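Local coordinates for formate dehydrogenase (Pyrobaculum aerophilum, PDB 1QP8), which binds NADPH and probably reduces glyoxylate or hydroxypyruvate, as a member of the D-isomer specific 2-hydroxyacid dehydrogenase family, at residues A[128-133]-A[151-156]; A[233-238]-A[259-264]. One frame throughout, in Å; residues are numbered along the deposited sequence.

Contact 1 of 2, residues A[128-133]-A[151-156]; sequences AVLGLG and RGFSRT. With NDP (NADPH dihydro-nicotinamide-adenine-dinucleotide phosphate), chain C.
The ring of Phe153 turns an edge to Leu130: its CD2 lies 3.7 Å from Leu130 CA, which sits near the ring plane. Phe153 CG is anti to the backbone N (chi1 161°), and this sends the ring alongside the neighbouring strand toward that residue. The second flat group, the Arg155 guanidinium, puts one face over the adenine of NADPH, with C5A 3.7 Å above its plane and offset toward the rim. The two planes are tilted by roughly 40°, so the overlap is partial. Between the strands, Phe153 N donates to Val129 O at 3.2 Å in a nearly straight bond (169°), and Gly131 N returns one to Phe153 O. The strands run parallel, Ala128 beside Arg151 and Val129 beside Gly152; they belong to 126-130 and 149-153, which with helix 135-145 form the first beta-alpha-beta unit of a Rossmann fold, and Gly131 and Gly133 fit its GxGxxG pattern. Leu132 folds back across the second strand, its CD1 meeting Ser154 CB at 3.5 Å and lying also against the carbonyl carbon of Gly152. Past the second strand the chain grips the phosphate on the adenosine ribose. Thr156 offers its OG1 (2.6 Å) and its N (3.0 Å) to the same oxygen, O1X of NADPH; OG1 reaches it from between the backbone N and the carbonyl carbon. Arg155 NH2 adds a weak bond to O2X of NADPH at 3.4 Å. An alanine in place of Arg155 would probably leave the adenine face without its guanidinium cover and the phosphate oxygen O2X without this donor, weakening the hold on NADPH. Ser154 OG lies 3.1 Å from the ribose O3B of NADPH, close to Leu132.

Contact 2 of 2, residues A[233-238]-A[259-264]; sequences ASDVWW and PWVAGG. With NDP (NADPH dihydro-nicotinamide-adenine-dinucleotide phosphate), chain C.
Asp235 grips the backbone of Val261 and Ala262 with both carboxylate oxygens, tying the end of strand 231-234 to the loop that follows strand 255-257 in the Rossmann domain. This is the nicotinamide end of the cofactor site, and Asp235 is itself an NADPH-binding residue. The tight part of the contact is the carboxylate. With CG anti to the backbone N (chi1 175°), the acid reaches the loop although its CB does not point straight at it. Val261 N donates to the syn lone pair of OD2 of Asp235 at 2.6 Å, with an N-H...O angle of 155°. Ala262 N meets OD1 of Asp235 at 3.1 Å and 161°, but from above the carboxylate plane. Two donors on separate oxygens limit rotation of the group, and OD2 takes a further bond from Thr258 OG1. Ala262, the centre of an inverse gamma turn, directs its CB at the acid, 3.3 Å from Asp235 OD1. Phe89 of helix 83-98 packs against Asp235, Val261 and Ala262.

The looser part is the packing of Val236 on Trp260, beside the carboxamide of NADPH. Val236 CG2 only just reaches Trp260 CD1, at 4.5 Å. The indole presents its edge to that carboxamide: O7N lies near the ring plane, 3.7 Å from Trp260 CD1. Although buried, this region also borders the dimer partner, since Pro259 packs on Tyr104 of the second subunit and Trp260 O receives a weak hydrogen bond from Arg115 of that subunit. Within 233-238, the hydroxyl of Ser234 has two carbonyl partners for its one proton, Asn208 O and Val236 O; Ser234 OG lies 2.7 Å from Val236 O, in the carbonyl plane and on a lone pair.

Overall arrangement
Contacts 1 and 2 are both buried and both reach the same parallel six-stranded sheet, but toward opposite edges of it: contact 1 pairs the outermost strand 149-153 with its neighbour 126-130, whereas contact 2 follows strands 231-234 and 255-257. Their centres are 19 Å apart and their nearest atoms about 11 Å, so they do not touch; NADPH spans the gap. Contact 1 relies on backbone strand pairing and polar groups gathered round the adenosine phosphate. Contact 2 has no strand pairing between its segments; one acidic side chain holds loop amides near the nicotinamide. Of the two, only contact 2 meets the second subunit.

Contact 1 of 2, residues A[128-133]-A[151-156]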
# COMPACT_ATOMS: atom_id res chain seq x y z
N ALA A 128 0.01 -3.26 -15.04
CA ALA A 128 -1.01 -2.68 -15.90
C ALA A 128 -1.94 -1.80 -15.07
O ALA A 128 -2.00 -1.92 -13.85
CB ALA A 128 -1.82 -3.77 -16.58
N VAL A 129 -2.65 -0.90 -15.74
CA VAL A 129 -3.60 -0.01 -15.08
C VAL A 129 -4.71 0.28 -16.07
O VAL A 129 -4.68 1.30 -16.75
CB VAL A 129 -2.92 1.34 -14.64
CG1 VAL A 129 -3.97 2.35 -14.23
CG2 VAL A 129 -1.97 1.09 -13.46
N LEU A 130 -5.67 -0.62 -16.16
CA LEU A 130 -6.78 -0.46 -17.09
C LEU A 130 -7.69 0.68 -16.66
O LEU A 130 -8.27 0.65 -15.57
CB LEU A 130 -7.61 -1.74 -17.19
CG LEU A 130 -6.99 -3.13 -16.97
CD1 LEU A 130 -8.00 -4.17 -17.45
CD2 LEU A 130 -5.69 -3.27 -17.72
N GLY A 131 -7.84 1.67 -17.53
CA GLY A 131 -8.66 2.82 -17.21
C GLY A 131 -7.76 3.91 -16.68
O GLY A 131 -7.11 3.73 -15.65
N LEU A 132 -7.69 5.04 -17.38
CA LEU A 132 -6.83 6.12 -16.92
C LEU A 132 -7.60 7.35 -16.44
O LEU A 132 -8.81 7.45 -16.62
CB LEU A 132 -5.83 6.49 -18.02
CG LEU A 132 -4.68 5.47 -18.13
CD1 LEU A 132 -3.99 5.57 -19.48
CD2 LEU A 132 -3.70 5.70 -17.01
N GLY A 133 -6.92 8.26 -15.76
CA GLY A 133 -7.60 9.44 -15.28
C GLY A 133 -8.47 9.24 -14.05
O GLY A 133 -9.27 8.31 -13.96
N ARG A 151 2.07 0.26 -17.24
CA ARG A 151 1.58 0.26 -18.61
C ARG A 151 0.12 0.70 -18.55
O ARG A 151 -0.76 -0.13 -18.37
CB ARG A 151 1.62 -1.14 -19.21
CG ARG A 151 2.95 -1.82 -19.16
CD ARG A 151 2.81 -3.13 -19.88
NE ARG A 151 3.82 -4.10 -19.51
CZ ARG A 151 3.69 -5.40 -19.72
NH1 ARG A 151 2.59 -5.87 -20.30
NH2 ARG A 151 4.65 -6.23 -19.34
N GLY A 152 -0.12 2.00 -18.70
CA GLY A 152 -1.48 2.51 -18.64
C GLY A 152 -2.32 2.29 -19.89
O GLY A 152 -1.91 2.60 -21.00
N PHE A 153 -3.52 1.74 -19.69
CA PHE A 153 -4.45 1.47 -20.77
C PHE A 153 -5.60 2.48 -20.70
O PHE A 153 -5.90 3.01 -19.63
CB PHE A 153 -5.01 0.06 -20.62
CG PHE A 153 -6.28 -0.18 -21.39
CD1 PHE A 153 -6.28 -0.18 -22.78
CD2 PHE A 153 -7.47 -0.45 -20.71
CE1 PHE A 153 -7.45 -0.44 -23.50
CE2 PHE A 153 -8.65 -0.72 -21.43
CZ PHE A 153 -8.64 -0.71 -22.82
N SER A 154 -6.24 2.74 -21.83
CA SER A 154 -7.35 3.69 -21.88
C SER A 154 -7.86 3.87 -23.30
O SER A 154 -7.18 3.51 -24.26
CB SER A 154 -6.91 5.04 -21.32
OG SER A 154 -8.00 5.94 -21.27
N ARG A 155 -9.07 4.42 -23.42
CA ARG A 155 -9.71 4.67 -24.71
C ARG A 155 -8.97 5.81 -25.42
O ARG A 155 -8.27 5.60 -26.41
CB ARG A 155 -11.18 5.06 -24.51
CG ARG A 155 -12.14 4.47 -25.53
CD ARG A 155 -13.10 5.53 -26.07
NE ARG A 155 -13.93 6.15 -25.05
CZ ARG A 155 -14.98 5.57 -24.46
NH1 ARG A 155 -15.34 4.33 -24.80
NH2 ARG A 155 -15.68 6.23 -23.55
N THR A 156 -9.14 7.02 -24.91
CA THR A 156 -8.46 8.17 -25.49
C THR A 156 -7.07 8.23 -24.88
O THR A 156 -6.92 8.23 -23.66
CB THR A 156 -9.20 9.51 -25.20
OG1 THR A 156 -9.34 9.68 -23.78
CG2 THR A 156 -10.56 9.53 -25.87
PA NDP C . -13.77 8.71 -15.05
O1A NDP C . -15.12 8.28 -15.54
O2A NDP C . -14.37 8.85 -13.71
O5B NDP C . -13.20 7.42 -15.91
C5B NDP C . -12.75 7.84 -17.26
C4B NDP C . -11.42 7.09 -17.64
O4B NDP C . -11.60 5.69 -18.07
C3B NDP C . -10.67 7.72 -18.88
O3B NDP C . -9.31 7.31 -18.88
C2B NDP C . -11.56 7.14 -19.98
O2B NDP C . -11.27 7.24 -21.32
C1B NDP C . -11.68 5.74 -19.52
N9A NDP C . -12.76 5.05 -20.15
C8A NDP C . -14.11 5.21 -20.07
N7A NDP C . -14.77 4.31 -20.81
C5A NDP C . -13.77 3.57 -21.38
C6A NDP C . -13.80 2.45 -22.30
N6A NDP C . -14.98 1.98 -22.74
N1A NDP C . -12.58 1.91 -22.70
C2A NDP C . -11.41 2.47 -22.20
N3A NDP C . -11.30 3.49 -21.37
C4A NDP C . -12.53 3.98 -20.98
O3 NDP C . -12.74 8.02 -14.09
PN NDP C . -12.56 7.24 -12.66
O1N NDP C . -11.15 6.88 -12.42
O2N NDP C . -13.12 8.04 -11.51
O5D NDP C . -13.48 5.86 -12.78
C5D NDP C . -14.91 5.97 -12.54
C4D NDP C . -15.46 4.54 -12.61
O4D NDP C . -14.88 3.76 -11.53
C3D NDP C . -16.97 4.53 -12.39
O3D NDP C . -17.62 4.69 -13.64
C2D NDP C . -17.19 3.16 -11.69
O2D NDP C . -17.47 2.12 -12.65
C1D NDP C . -15.89 2.94 -10.88
N1N NDP C . -16.03 3.32 -9.40
C2N NDP C . -15.81 2.26 -8.46
C3N NDP C . -15.93 2.59 -7.09
C7N NDP C . -15.70 1.45 -6.03
O7N NDP C . -15.62 1.77 -4.86
N7N NDP C . -15.60 0.17 -6.49
C4N NDP C . -16.25 3.91 -6.58
C5N NDP C . -16.44 4.87 -7.64
C6N NDP C . -16.34 4.64 -8.98
P2B NDP C . -12.06 8.54 -22.10
O1X NDP C . -11.51 8.24 -23.47
O2X NDP C . -13.50 8.23 -21.89
O3X NDP C . -11.57 9.73 -21.43

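Contact 2 of 2, residues A[233-238]-A[259-264]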
# COMPACT_ATOMS: atom_id res chain seq x y z
N ALA A 233 -8.09 -9.67 -6.26
CA ALA A 233 -8.46 -8.84 -5.12
C ALA A 233 -9.44 -7.80 -5.63
O ALA A 233 -9.07 -6.94 -6.42
CB ALA A 233 -7.23 -8.15 -4.54
N SER A 234 -10.69 -7.88 -5.20
CA SER A 234 -11.68 -6.93 -5.67
C SER A 234 -12.61 -6.37 -4.62
O SER A 234 -12.99 -7.05 -3.66
CB SER A 234 -12.51 -7.59 -6.78
OG SER A 234 -13.46 -6.67 -7.30
N ASP A 235 -12.99 -5.12 -4.82
CA ASP A 235 -13.90 -4.44 -3.92
C ASP A 235 -15.25 -4.38 -4.60
O ASP A 235 -16.22 -3.91 -4.01
CB ASP A 235 -13.42 -3.02 -3.65
CG ASP A 235 -14.39 -2.22 -2.81
OD1 ASP A 235 -14.96 -1.22 -3.31
OD2 ASP A 235 -14.59 -2.63 -1.65
N VAL A 236 -15.32 -4.84 -5.84
CA VAL A 236 -16.58 -4.80 -6.57
C VAL A 236 -16.95 -6.16 -7.11
O VAL A 236 -16.09 -6.94 -7.51
CB VAL A 236 -16.50 -3.81 -7.72
CG1 VAL A 236 -17.91 -3.45 -8.18
CG2 VAL A 236 -15.75 -2.59 -7.27
N TRP A 237 -18.25 -6.46 -7.16
CA TRP A 237 -18.64 -7.78 -7.61
C TRP A 237 -19.81 -7.87 -8.56
O TRP A 237 -20.63 -6.95 -8.62
CB TRP A 237 -18.92 -8.64 -6.39
CG TRP A 237 -17.77 -8.67 -5.48
CD1 TRP A 237 -17.43 -7.74 -4.53
CD2 TRP A 237 -16.69 -9.61 -5.53
NE1 TRP A 237 -16.21 -8.06 -3.98
CE2 TRP A 237 -15.73 -9.19 -4.59
CE3 TRP A 237 -16.45 -10.76 -6.29
CZ2 TRP A 237 -14.54 -9.89 -4.38
CZ3 TRP A 237 -15.27 -11.46 -6.08
CH2 TRP A 237 -14.33 -11.02 -5.14
N TRP A 238 -19.88 -8.98 -9.29
CA TRP A 238 -20.96 -9.20 -10.24
C TRP A 238 -22.28 -9.20 -9.49
O TRP A 238 -23.29 -8.74 -10.01
CB TRP A 238 -20.77 -10.51 -10.98
CG TRP A 238 -19.51 -10.50 -11.78
CD1 TRP A 238 -19.35 -10.01 -13.05
CD2 TRP A 238 -18.21 -10.88 -11.33
NE1 TRP A 238 -18.03 -10.07 -13.41
CE2 TRP A 238 -17.31 -10.60 -12.38
CE3 TRP A 238 -17.72 -11.44 -10.14
CZ2 TRP A 238 -15.94 -10.85 -12.28
CZ3 TRP A 238 -16.35 -11.69 -10.04
CH2 TRP A 238 -15.48 -11.40 -11.10
N PRO A 259 -16.38 -5.61 0.52
CA PRO A 259 -17.75 -5.25 0.19
C PRO A 259 -18.04 -3.91 -0.45
O PRO A 259 -18.90 -3.17 0.02
CB PRO A 259 -18.49 -5.41 1.52
CG PRO A 259 -17.37 -5.51 2.59
CD PRO A 259 -16.08 -5.22 1.90
N TRP A 260 -17.33 -3.60 -1.53
CA TRP A 260 -17.60 -2.36 -2.23
C TRP A 260 -17.51 -1.18 -1.26
O TRP A 260 -18.44 -0.39 -1.14
CB TRP A 260 -18.99 -2.46 -2.83
CG TRP A 260 -19.28 -1.47 -3.86
CD1 TRP A 260 -18.44 -0.51 -4.34
CD2 TRP A 260 -20.49 -1.34 -4.59
NE1 TRP A 260 -19.06 0.21 -5.33
CE2 TRP A 260 -20.33 -0.28 -5.50
CE3 TRP A 260 -21.72 -2.03 -4.57
CZ2 TRP A 260 -21.33 0.12 -6.38
CZ3 TRP A 260 -22.72 -1.64 -5.44
CH2 TRP A 260 -22.52 -0.57 -6.33
N VAL A 261 -16.38 -1.05 -0.57
CA VAL A 261 -16.19 0.02 0.39
C VAL A 261 -15.03 0.96 0.09
O VAL A 261 -14.62 1.73 0.96
CB VAL A 261 -15.97 -0.55 1.78
CG1 VAL A 261 -17.28 -1.07 2.33
CG2 VAL A 261 -14.92 -1.66 1.73
N ALA A 262 -14.50 0.89 -1.12
CA ALA A 262 -13.39 1.76 -1.49
C ALA A 262 -13.89 3.18 -1.57
O ALA A 262 -14.02 3.73 -2.65
CB ALA A 262 -12.84 1.32 -2.83
N GLY A 263 -14.18 3.80 -0.43
CA GLY A 263 -14.68 5.17 -0.47
C GLY A 263 -16.10 5.21 -1.01
O GLY A 263 -16.44 4.48 -1.93
N GLY A 264 -16.92 6.08 -0.44
CA GLY A 264 -18.31 6.17 -0.86
C GLY A 264 -19.14 5.46 0.20
O GLY A 264 -19.47 6.05 1.22
PA NDP C . -13.77 8.71 -15.05
O1A NDP C . -15.12 8.28 -15.54
O2A NDP C . -14.37 8.85 -13.71
O5B NDP C . -13.20 7.42 -15.91
C5B NDP C . -12.75 7.84 -17.26
C4B NDP C . -11.42 7.09 -17.64
O4B NDP C . -11.60 5.69 -18.07
C3B NDP C . -10.67 7.72 -18.88
O3B NDP C . -9.31 7.31 -18.88
C2B NDP C . -11.56 7.14 -19.98
O2B NDP C . -11.27 7.24 -21.32
C1B NDP C . -11.68 5.74 -19.52
N9A NDP C . -12.76 5.05 -20.15
C8A NDP C . -14.11 5.21 -20.07
N7A NDP C . -14.77 4.31 -20.81
C5A NDP C . -13.77 3.57 -21.38
C6A NDP C . -13.80 2.45 -22.30
N6A NDP C . -14.98 1.98 -22.74
N1A NDP C . -12.58 1.91 -22.70
C2A NDP C . -11.41 2.47 -22.20
N3A NDP C . -11.30 3.49 -21.37
C4A NDP C . -12.53 3.98 -20.98
O3 NDP C . -12.74 8.02 -14.09
PN NDP C . -12.56 7.24 -12.66
O1N NDP C . -11.15 6.88 -12.42
O2N NDP C . -13.12 8.04 -11.51
O5D NDP C . -13.48 5.86 -12.78
C5D NDP C . -14.91 5.97 -12.54
C4D NDP C . -15.46 4.54 -12.61
O4D NDP C . -14.88 3.76 -11.53
C3D NDP C . -16.97 4.53 -12.39
O3D NDP C . -17.62 4.69 -13.64
C2D NDP C . -17.19 3.16 -11.69
O2D NDP C . -17.47 2.12 -12.65
C1D NDP C . -15.89 2.94 -10.88
N1N NDP C . -16.03 3.32 -9.40
C2N NDP C . -15.81 2.26 -8.46
C3N NDP C . -15.93 2.59 -7.09
C7N NDP C . -15.70 1.45 -6.03
O7N NDP C . -15.62 1.77 -4.86
N7N NDP C . -15.60 0.17 -6.49
C4N NDP C . -16.25 3.91 -6.58
C5N NDP C . -16.44 4.87 -7.64
C6N NDP C . -16.34 4.64 -8.98
P2B NDP C . -12.06 8.54 -22.10
O1X NDP C . -11.51 8.24 -23.47
O2X NDP C . -13.50 8.23 -21.89
O3X NDP C . -11.57 9.73 -21.43